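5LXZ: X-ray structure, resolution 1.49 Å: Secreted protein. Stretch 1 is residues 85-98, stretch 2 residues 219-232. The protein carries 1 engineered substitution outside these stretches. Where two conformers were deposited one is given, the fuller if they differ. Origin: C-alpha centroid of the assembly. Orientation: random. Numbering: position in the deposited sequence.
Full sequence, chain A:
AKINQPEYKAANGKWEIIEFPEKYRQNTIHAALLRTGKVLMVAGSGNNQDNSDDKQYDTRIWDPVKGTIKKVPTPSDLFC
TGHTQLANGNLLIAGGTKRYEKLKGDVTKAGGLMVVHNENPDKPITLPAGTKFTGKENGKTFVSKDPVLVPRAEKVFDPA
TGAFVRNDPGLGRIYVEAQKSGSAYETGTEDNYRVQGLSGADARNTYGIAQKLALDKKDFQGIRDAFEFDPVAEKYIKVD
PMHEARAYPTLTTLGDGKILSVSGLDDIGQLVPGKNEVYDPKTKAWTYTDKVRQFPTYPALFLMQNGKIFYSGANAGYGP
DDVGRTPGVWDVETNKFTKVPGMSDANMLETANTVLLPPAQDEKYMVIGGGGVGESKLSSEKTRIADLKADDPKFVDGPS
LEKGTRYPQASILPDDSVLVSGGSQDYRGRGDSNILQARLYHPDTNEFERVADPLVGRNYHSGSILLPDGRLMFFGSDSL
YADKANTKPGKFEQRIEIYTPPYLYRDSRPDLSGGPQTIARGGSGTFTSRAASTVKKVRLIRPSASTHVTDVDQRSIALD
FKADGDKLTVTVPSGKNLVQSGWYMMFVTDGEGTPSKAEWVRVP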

ATOM      1  N   GLN A  85      -2.785  11.947  -3.140  1.00  7.36           N
ATOM      2  CA  GLN A  85      -2.885  13.245  -3.794  1.00  7.35           C
ATOM      3  C   GLN A  85      -3.911  14.135  -3.147  1.00  7.39           C
ATOM      4  O   GLN A  85      -5.043  13.734  -2.928  1.00  8.74           O
ATOM      5  CB  GLN A  85      -3.265  13.042  -5.266  1.00  7.25           C
ATOM      6  CG  GLN A  85      -3.122  14.349  -6.053  1.00  7.75           C
ATOM      7  CD  GLN A  85      -3.875  14.456  -7.368  1.00  8.58           C
ATOM      8  OE1 GLN A  85      -4.111  15.584  -7.859  1.00  9.02           O
ATOM      9  NE2 GLN A  85      -4.186  13.350  -7.997  1.00  9.22           N
ATOM     10  N   LEU A  86      -3.518  15.358  -2.867  1.00  7.41           N
ATOM     11  CA  LEU A  86      -4.416  16.402  -2.402  1.00  7.95           C
ATOM     12  C   LEU A  86      -5.098  17.080  -3.588  1.00  8.44           C
ATOM     13  O   LEU A  86      -4.729  16.909  -4.735  1.00  8.74           O
ATOM     14  CB  LEU A  86      -3.615  17.429  -1.618  1.00  8.19           C
ATOM     15  CG  LEU A  86      -2.936  16.888  -0.374  1.00  8.91           C
ATOM     16  CD1 LEU A  86      -2.178  18.018   0.269  1.00  9.89           C
ATOM     17  CD2 LEU A  86      -3.882  16.227   0.604  1.00  9.69           C
ATOM     18  N   ALA A  87      -6.129  17.848  -3.278  1.00  9.91           N
ATOM     19  CA  ALA A  87      -6.871  18.556  -4.344  1.00 10.80           C
ATOM     20  C   ALA A  87      -6.031  19.474  -5.197  1.00 11.88           C
ATOM     21  O   ALA A  87      -6.299  19.661  -6.400  1.00 13.63           O
ATOM     22  CB  ALA A  87      -8.040  19.333  -3.750  1.00 11.40           C
ATOM     23  N   ASN A  88      -4.964  20.046  -4.629  1.00 12.89           N
ATOM     24  CA  ASN A  88      -4.078  20.848  -5.452  1.00 14.24           C
ATOM     25  C   ASN A  88      -2.981  20.128  -6.212  1.00 13.79           C
ATOM     26  O   ASN A  88      -2.131  20.760  -6.844  1.00 15.21           O
ATOM     27  CB  ASN A  88      -3.484  21.955  -4.608  1.00 15.58           C
ATOM     28  CG  ASN A  88      -2.478  21.456  -3.600  1.00 17.22           C
ATOM     29  OD1 ASN A  88      -2.217  20.250  -3.455  1.00 15.23           O
ATOM     30  ND2 ASN A  88      -1.921  22.403  -2.851  1.00 20.57           N
ATOM     31  N   GLY A  89      -2.992  18.795  -6.225  1.00 10.80           N
ATOM     32  CA  GLY A  89      -1.980  18.028  -6.939  1.00 10.77           C
ATOM     33  C   GLY A  89      -0.750  17.726  -6.134  1.00 10.02           C
ATOM     34  O   GLY A  89       0.076  16.928  -6.544  1.00 11.47           O
ATOM     35  N   ASN A  90      -0.599  18.323  -4.946  1.00  9.02           N
ATOM     36  CA  ASN A  90       0.521  17.948  -4.095  1.00  8.48           C
ATOM     37  C   ASN A  90       0.268  16.558  -3.537  1.00  8.20           C
ATOM     38  O   ASN A  90      -0.863  16.121  -3.420  1.00  8.64           O
ATOM     39  CB  ASN A  90       0.700  18.899  -2.935  1.00  8.46           C
ATOM     40  CG  ASN A  90       1.218  20.268  -3.350  1.00  9.09           C
ATOM     41  OD1 ASN A  90       1.507  20.540  -4.502  1.00  9.63           O
ATOM     42  ND2 ASN A  90       1.347  21.129  -2.361  1.00 10.28           N
ATOM     43  N   LEU A  91       1.325  15.834  -3.232  1.00  8.33           N
ATOM     44  CA  LEU A  91       1.214  14.519  -2.636  1.00  8.42           C
ATOM     45  C   LEU A  91       1.434  14.692  -1.141  1.00  8.43           C
ATOM     46  O   LEU A  91       2.518  15.108  -0.736  1.00  8.87           O
ATOM     47  CB  LEU A  91       2.267  13.565  -3.202  1.00  9.24           C
ATOM     48  CG  LEU A  91       2.103  12.103  -2.803  1.00 10.12           C
ATOM     49  CD1 LEU A  91       0.940  11.424  -3.542  1.00 10.23           C
ATOM     50  CD2 LEU A  91       3.387  11.315  -3.082  1.00 11.18           C
ATOM     51  N   LEU A  92       0.424  14.396  -0.329  1.00  7.45           N
ATOM     52  CA  LEU A  92       0.602  14.390   1.106  1.00  7.43           C
ATOM     53  C   LEU A  92       1.333  13.090   1.414  1.00  8.33           C
ATOM     54  O   LEU A  92       0.893  12.038   0.975  1.00  7.97           O
ATOM     55  CB  LEU A  92      -0.692  14.418   1.884  1.00  7.48           C
ATOM     56  CG  LEU A  92      -0.580  14.385   3.399  1.00  7.22           C
ATOM     57  CD1 LEU A  92       0.100  15.629   3.969  1.00  7.36           C
ATOM     58  CD2 LEU A  92      -1.979  14.271   3.990  1.00  7.97           C
ATOM     59  N   ILE A  93       2.430  13.164   2.157  1.00  8.20           N
ATOM     60  CA  ILE A  93       3.202  11.962   2.498  1.00  9.16           C
ATOM     61  C   ILE A  93       3.495  12.032   4.013  1.00  9.00           C
ATOM     62  O   ILE A  93       3.943  13.062   4.492  1.00 10.84           O
ATOM     63  CB  ILE A  93       4.410  11.815   1.537  1.00 11.19           C
ATOM     64  CG1 ILE A  93       5.174  10.515   1.825  1.00 11.81           C
ATOM     65  CG2 ILE A  93       5.315  13.007   1.608  1.00 12.35           C
ATOM     66  CD1 ILE A  93       6.089  10.123   0.677  1.00 12.59           C
ATOM     67  N   ALA A  94       3.170  11.010   4.781  1.00  8.45           N
ATOM     68  CA  ALA A  94       3.224  11.090   6.230  1.00  8.23           C
ATOM     69  C   ALA A  94       3.650   9.783   6.812  1.00  8.30           C
ATOM     70  O   ALA A  94       3.313   8.714   6.294  1.00  8.14           O
ATOM     71  CB  ALA A  94       1.908  11.516   6.796  1.00  9.01           C
ATOM     72  N   GLY A  95       4.301   9.890   7.944  1.00  7.75           N
ATOM     73  CA  GLY A  95       4.848   8.768   8.617  1.00  8.38           C
ATOM     74  C   GLY A  95       6.257   8.448   8.186  1.00  9.61           C
ATOM     75  O   GLY A  95       6.999   9.308   7.710  1.00 10.89           O
ATOM     76  N   GLY A  96       6.615   7.194   8.375  1.00  9.15           N
ATOM     77  CA  GLY A  96       7.955   6.718   8.060  1.00  9.94           C
ATOM     78  C   GLY A  96       8.554   5.976   9.207  1.00 10.83           C
ATOM     79  O   GLY A  96       7.875   5.527  10.107  1.00 10.46           O
ATOM     80  N   THR A  97       9.879   5.823   9.159  1.00 12.64           N
ATOM     81  CA  THR A  97      10.545   5.017  10.147  1.00 14.20           C
ATOM     82  C   THR A  97      11.763   5.734  10.719  1.00 15.46           C
ATOM     83  O   THR A  97      12.360   6.608  10.059  1.00 16.36           O
ATOM     84  CB  THR A  97      10.909   3.627   9.562  1.00 16.10           C
ATOM     85  OG1 THR A  97      11.383   2.775  10.595  1.00 16.00           O
ATOM     86  CG2 THR A  97      11.973   3.736   8.453  1.00 16.82           C
ATOM     87  N   LYS A  98      12.166   5.388  11.910  0.60 16.69           N
ATOM     88  CA  LYS A  98      13.486   5.853  12.344  0.60 16.80           C
ATOM     89  C   LYS A  98      14.424   4.687  12.606  0.60 14.91           C
ATOM     90  O   LYS A  98      15.576   4.898  12.968  0.60 15.41           O
ATOM     91  CB  LYS A  98      13.343   6.765  13.546  0.60 17.25           C
ATOM     92  CG  LYS A  98      12.672   6.104  14.743  0.60 18.37           C
ATOM     93  CD  LYS A  98      12.638   7.041  15.926  0.60 18.38           C
ATOM     94  CE  LYS A  98      12.494   6.276  17.226  0.60 19.68           C
ATOM     95  NZ  LYS A  98      12.435   7.167  18.421  0.60 21.56           N
TER
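Stretch 2, residues 219-232: DFQGIRDAFEFDPV

The antiparallel pairing of these two segments breaks in the middle: two separate ladders join them, and between Ala94 and Thr97 the register slips by one residue, with the extra residue on stretch 2. The case illustrates a general principle, that two segments can lose register and still resume antiparallel pairing a few residues later.

The first ladder is the textbook part. The strand that starts at Leu91 and strand 226-230 run in opposing directions, with 152° between their N-to-C axes and a closest approach of 4.6 Å. Leu91 and Phe229 form a hydrogen-bonded pair: Leu91 N donates to Phe229 O at 3.0 Å, and Phe229 N returns a bond to Leu91 O at 2.7 Å. Two residues on, Ile93 N reaches Phe227 O at 2.9 Å and Phe227 N reaches Ile93 O, also at 2.9 Å. Between and beyond these lie the non-hydrogen-bonded pairs, where the backbones come closer: the CA atoms of Leu92 and Glu228 are 4.5 Å apart, those of Ala94 and Ala226 only 4.1 Å.

Alternation sorts the side chains. Leu91, Ile93, Phe227 and Phe229 share one face of the sheet, where Leu91 CB lies 4.1 Å from Phe229 CB and Ile93 CG2 lies 3.9 Å from Phe227 CB. Leu92, Ala94, Ala226 and Glu228 occupy the other; there the small alanines meet CB to CB at 3.9 Å, Ala94 against Ala226.

Ahead of the strand, a type I turn runs from Leu86 to Gly89, and Asn90 follows it, beside Asp230. Asn90 ND2 donates to Glu228 OE1 at 2.9 Å, giving the buried carboxylate a polar partner, while Leu86 CD1 packs 3.4 Å from Glu228 CD. Water 1 links Asn88 ND2 to Glu228 OE1, and water 2 links Asn90 ND2 to Asp230 OD2. Pro231 also lies against Asn90, its CD 3.3 Å from Asn90 OD1.

At the other end, Gly95 N still bonds to Asp225 O at 2.8 Å, but the order then changes. Gly95 and Gly96 adopt backbone angles at which a CB would be jammed against the preceding carbonyl oxygen. At Gly96 a CB would also fall 3.0 Å from Ile223 CD1, a clash, so the absent side chain leaves room for the isoleucine. Ile223 CG1 approaches Gly95 O to 3.4 Å, and that buried oxygen finds no hydrogen-bonding partner in the model.

The second ladder centres on Thr97 and Gly222, whose CA atoms are 4.4 Å apart. Ile223 N donates to Gly96 O at 3.2 Å, with a bent angle of 137°. Gln221 O receives two bonds, from Lys98 N at 3.0 Å and from Thr97 OG1 at 2.8 Å, so a side-chain hydroxyl reinforces the backbone link. Thr97 OG1 also meets the edge of the Phe220 ring, 3.6 Å from Phe220 CE1.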

ATOM      1  N   ASP A 219      13.395  -4.515  14.315  1.00 24.03           N
ATOM      2  CA  ASP A 219      12.978  -3.533  15.360  1.00 22.49           C
ATOM      3  C   ASP A 219      12.528  -2.293  14.577  1.00 22.09           C
ATOM      4  O   ASP A 219      13.306  -1.371  14.350  1.00 21.95           O
ATOM      5  CB  ASP A 219      14.152  -3.233  16.302  1.00 25.25           C
ATOM      6  CG  ASP A 219      13.823  -2.187  17.379  1.00 26.86           C
ATOM      7  OD1 ASP A 219      12.625  -1.854  17.564  1.00 25.25           O
ATOM      8  OD2 ASP A 219      14.782  -1.693  18.038  1.00 27.25           O
ATOM      9  N   PHE A 220      11.241  -2.200  14.371  0.70 20.47           N
ATOM     10  CA  PHE A 220      10.706  -1.334  13.380  0.70 18.19           C
ATOM     11  C   PHE A 220       9.828  -0.229  14.025  0.70 18.09           C
ATOM     12  O   PHE A 220       8.829  -0.575  14.630  0.70 17.64           O
ATOM     13  CB  PHE A 220       9.937  -2.280  12.484  0.70 19.56           C
ATOM     14  CG  PHE A 220       9.283  -1.628  11.311  0.70 18.99           C
ATOM     15  CD1 PHE A 220       9.862  -0.561  10.701  0.70 18.43           C
ATOM     16  CD2 PHE A 220       8.103  -2.150  10.790  0.70 19.79           C
ATOM     17  CE1 PHE A 220       9.271   0.034   9.601  0.70 20.55           C
ATOM     18  CE2 PHE A 220       7.492  -1.549   9.709  0.70 20.51           C
ATOM     19  CZ  PHE A 220       8.079  -0.465   9.105  0.70 20.33           C
ATOM     20  N   GLN A 221      10.192   1.066  13.892  1.00 16.29           N
ATOM     21  CA  GLN A 221       9.622   2.146  14.694  1.00 16.78           C
ATOM     22  C   GLN A 221       9.183   3.291  13.790  1.00 15.76           C
ATOM     23  O   GLN A 221       9.943   3.644  12.891  1.00 17.84           O
ATOM     24  CB  GLN A 221      10.697   2.704  15.606  1.00 19.07           C
ATOM     25  CG  GLN A 221      11.221   1.680  16.639  1.00 20.58           C
ATOM     26  CD  GLN A 221      12.412   2.197  17.443  1.00 21.91           C
ATOM     27  OE1 GLN A 221      13.019   3.198  17.133  1.00 23.20           O
ATOM     28  NE2 GLN A 221      12.744   1.488  18.488  1.00 27.65           N
ATOM     29  N   GLY A 222       8.030   3.866  14.084  1.00 12.68           N
ATOM     30  CA  GLY A 222       7.440   4.935  13.246  1.00 12.67           C
ATOM     31  C   GLY A 222       7.854   6.323  13.641  1.00 11.92           C
ATOM     32  O   GLY A 222       8.336   6.562  14.756  1.00 12.49           O
ATOM     33  N   ILE A 223       7.571   7.280  12.743  1.00 11.10           N
ATOM     34  CA  ILE A 223       7.755   8.696  12.994  1.00 11.19           C
ATOM     35  C   ILE A 223       6.473   9.479  12.652  1.00 10.95           C
ATOM     36  O   ILE A 223       5.564   8.920  12.036  1.00 10.10           O
ATOM     37  CB  ILE A 223       8.933   9.233  12.175  1.00 11.58           C
ATOM     38  CG1 ILE A 223       8.623   9.200  10.670  1.00 11.90           C
ATOM     39  CG2 ILE A 223      10.225   8.476  12.539  1.00 12.41           C
ATOM     40  CD1 ILE A 223       9.746   9.748   9.802  1.00 13.29           C
ATOM     41  N   ARG A 224       6.399  10.721  13.127  1.00 10.37           N
ATOM     42  CA  ARG A 224       5.226  11.568  12.978  1.00 11.04           C
ATOM     43  C   ARG A 224       5.277  12.477  11.761  1.00 10.29           C
ATOM     44  O   ARG A 224       4.275  13.119  11.450  1.00  9.43           O
ATOM     45  CB  ARG A 224       5.035  12.439  14.210  1.00 12.73           C
ATOM     46  CG  ARG A 224       4.851  11.658  15.484  1.00 15.32           C
ATOM     47  CD  ARG A 224       4.670  12.539  16.731  1.00 17.89           C
ATOM     48  NE  ARG A 224       4.457  11.606  17.839  1.00 23.03           N
ATOM     49  CZ  ARG A 224       5.418  10.914  18.495  1.00 30.24           C
ATOM     50  NH1 ARG A 224       6.720  11.074  18.227  1.00 33.64           N
ATOM     51  NH2 ARG A 224       5.078  10.037  19.444  1.00 31.37           N
ATOM     52  N   ASP A 225       6.431  12.580  11.114  1.00 10.46           N
ATOM     53  CA  ASP A 225       6.683  13.579  10.093  1.00 10.97           C
ATOM     54  C   ASP A 225       5.666  13.572   8.973  1.00 10.55           C
ATOM     55  O   ASP A 225       5.252  12.492   8.522  1.00 10.61           O
ATOM     56  CB  ASP A 225       8.049  13.376   9.440  1.00 12.75           C
ATOM     57  CG  ASP A 225       9.211  13.412  10.423  1.00 15.24           C
ATOM     58  OD1 ASP A 225       9.068  13.050  11.613  1.00 16.25           O
ATOM     59  OD2 ASP A 225      10.326  13.770   9.963  1.00 18.89           O
ATOM     60  N   ALA A 226       5.320  14.742   8.477  1.00  8.86           N
ATOM     61  CA  ALA A 226       4.472  14.886   7.316  1.00  9.14           C
ATOM     62  C   ALA A 226       4.924  15.984   6.396  1.00  8.65           C
ATOM     63  O   ALA A 226       5.402  17.059   6.856  1.00  8.83           O
ATOM     64  CB  ALA A 226       3.049  15.122   7.731  1.00  8.97           C
ATOM     65  N   PHE A 227       4.733  15.774   5.097  1.00  7.94           N
ATOM     66  CA  PHE A 227       5.145  16.746   4.099  1.00  8.67           C
ATOM     67  C   PHE A 227       4.096  16.786   2.996  1.00  8.81           C
ATOM     68  O   PHE A 227       3.355  15.832   2.809  1.00  9.15           O
ATOM     69  CB  PHE A 227       6.462  16.304   3.436  1.00  8.78           C
ATOM     70  CG  PHE A 227       7.598  16.127   4.386  1.00  9.49           C
ATOM     71  CD1 PHE A 227       7.765  14.948   5.090  1.00 10.17           C
ATOM     72  CD2 PHE A 227       8.436  17.204   4.667  1.00 10.48           C
ATOM     73  CE1 PHE A 227       8.796  14.802   6.007  1.00 10.67           C
ATOM     74  CE2 PHE A 227       9.446  17.059   5.615  1.00 10.80           C
ATOM     75  CZ  PHE A 227       9.631  15.873   6.256  1.00 11.24           C
ATOM     76  N   GLU A 228       4.053  17.875   2.256  1.00  9.31           N
ATOM     77  CA  GLU A 228       3.407  17.883   0.970  1.00  9.80           C
ATOM     78  C   GLU A 228       4.492  17.908  -0.089  1.00 10.00           C
ATOM     79  O   GLU A 228       5.343  18.782  -0.059  1.00 10.63           O
ATOM     80  CB  GLU A 228       2.470  19.045   0.818  1.00 10.23           C
ATOM     81  CG  GLU A 228       1.234  18.977   1.706  1.00 10.56           C
ATOM     82  CD  GLU A 228       0.254  20.113   1.452  1.00 11.21           C
ATOM     83  OE1 GLU A 228       0.368  20.797   0.391  1.00 12.18           O
ATOM     84  OE2 GLU A 228      -0.656  20.338   2.276  1.00 11.62           O
ATOM     85  N   PHE A 229       4.503  16.966  -1.023  1.00  9.11           N
ATOM     86  CA  PHE A 229       5.449  17.049  -2.121  1.00  9.63           C
ATOM     87  C   PHE A 229       4.797  17.913  -3.187  1.00  9.60           C
ATOM     88  O   PHE A 229       3.711  17.585  -3.683  1.00  9.54           O
ATOM     89  CB  PHE A 229       5.796  15.687  -2.722  1.00  9.56           C
ATOM     90  CG  PHE A 229       6.854  15.792  -3.764  1.00  9.87           C
ATOM     91  CD1 PHE A 229       8.197  15.906  -3.357  1.00 10.62           C
ATOM     92  CD2 PHE A 229       6.553  15.919  -5.129  1.00 10.42           C
ATOM     93  CE1 PHE A 229       9.209  16.047  -4.290  1.00 10.44           C
ATOM     94  CE2 PHE A 229       7.599  16.087  -6.050  1.00 10.92           C
ATOM     95  CZ  PHE A 229       8.906  16.134  -5.625  1.00 11.50           C
ATOM     96  N   ASP A 230       5.461  19.007  -3.547  1.00 10.16           N
ATOM     97  CA  ASP A 230       4.969  19.938  -4.545  1.00 11.47           C
ATOM     98  C   ASP A 230       5.594  19.554  -5.893  1.00 11.44           C
ATOM     99  O   ASP A 230       6.818  19.665  -6.061  1.00 11.20           O
ATOM    100  CB  ASP A 230       5.365  21.356  -4.096  1.00 12.36           C
ATOM    101  CG  ASP A 230       4.964  22.430  -5.075  1.00 14.28           C
ATOM    102  OD1 ASP A 230       4.832  22.168  -6.269  1.00 15.21           O
ATOM    103  OD2 ASP A 230       4.815  23.582  -4.599  1.00 18.96           O
ATOM    104  N   PRO A 231       4.785  19.071  -6.843  1.00 11.34           N
ATOM    105  CA  PRO A 231       5.325  18.599  -8.105  1.00 12.57           C
ATOM    106  C   PRO A 231       5.869  19.705  -9.013  1.00 13.61           C
ATOM    107  O   PRO A 231       6.706  19.410  -9.855  1.00 14.43           O
ATOM    108  CB  PRO A 231       4.175  17.886  -8.753  1.00 12.96           C
ATOM    109  CG  PRO A 231       2.966  18.384  -8.109  1.00 12.87           C
ATOM    110  CD  PRO A 231       3.311  18.957  -6.771  1.00 11.81           C
ATOM    111  N   VAL A 232       5.462  20.940  -8.807  1.00 14.50           N
ATOM    112  CA  VAL A 232       6.003  22.043  -9.634  1.00 16.29           C
ATOM    113  C   VAL A 232       7.369  22.466  -9.109  1.00 16.47           C
ATOM    114  O   VAL A 232       8.355  22.490  -9.853  1.00 17.83           O
ATOM    115  CB  VAL A 232       5.006  23.201  -9.740  1.00 17.38           C
ATOM    116  CG1 VAL A 232       5.607  24.394 -10.503  1.00 17.80           C
ATOM    117  CG2 VAL A 232       3.727  22.730 -10.443  1.00 18.45           C
TER
HETATM  118  O   HOH W   1      -0.803  22.947  -0.143  1.00 30.97           O
HETATM  119  O   HOH W   2       2.583  23.837  -2.844  1.00 23.80           O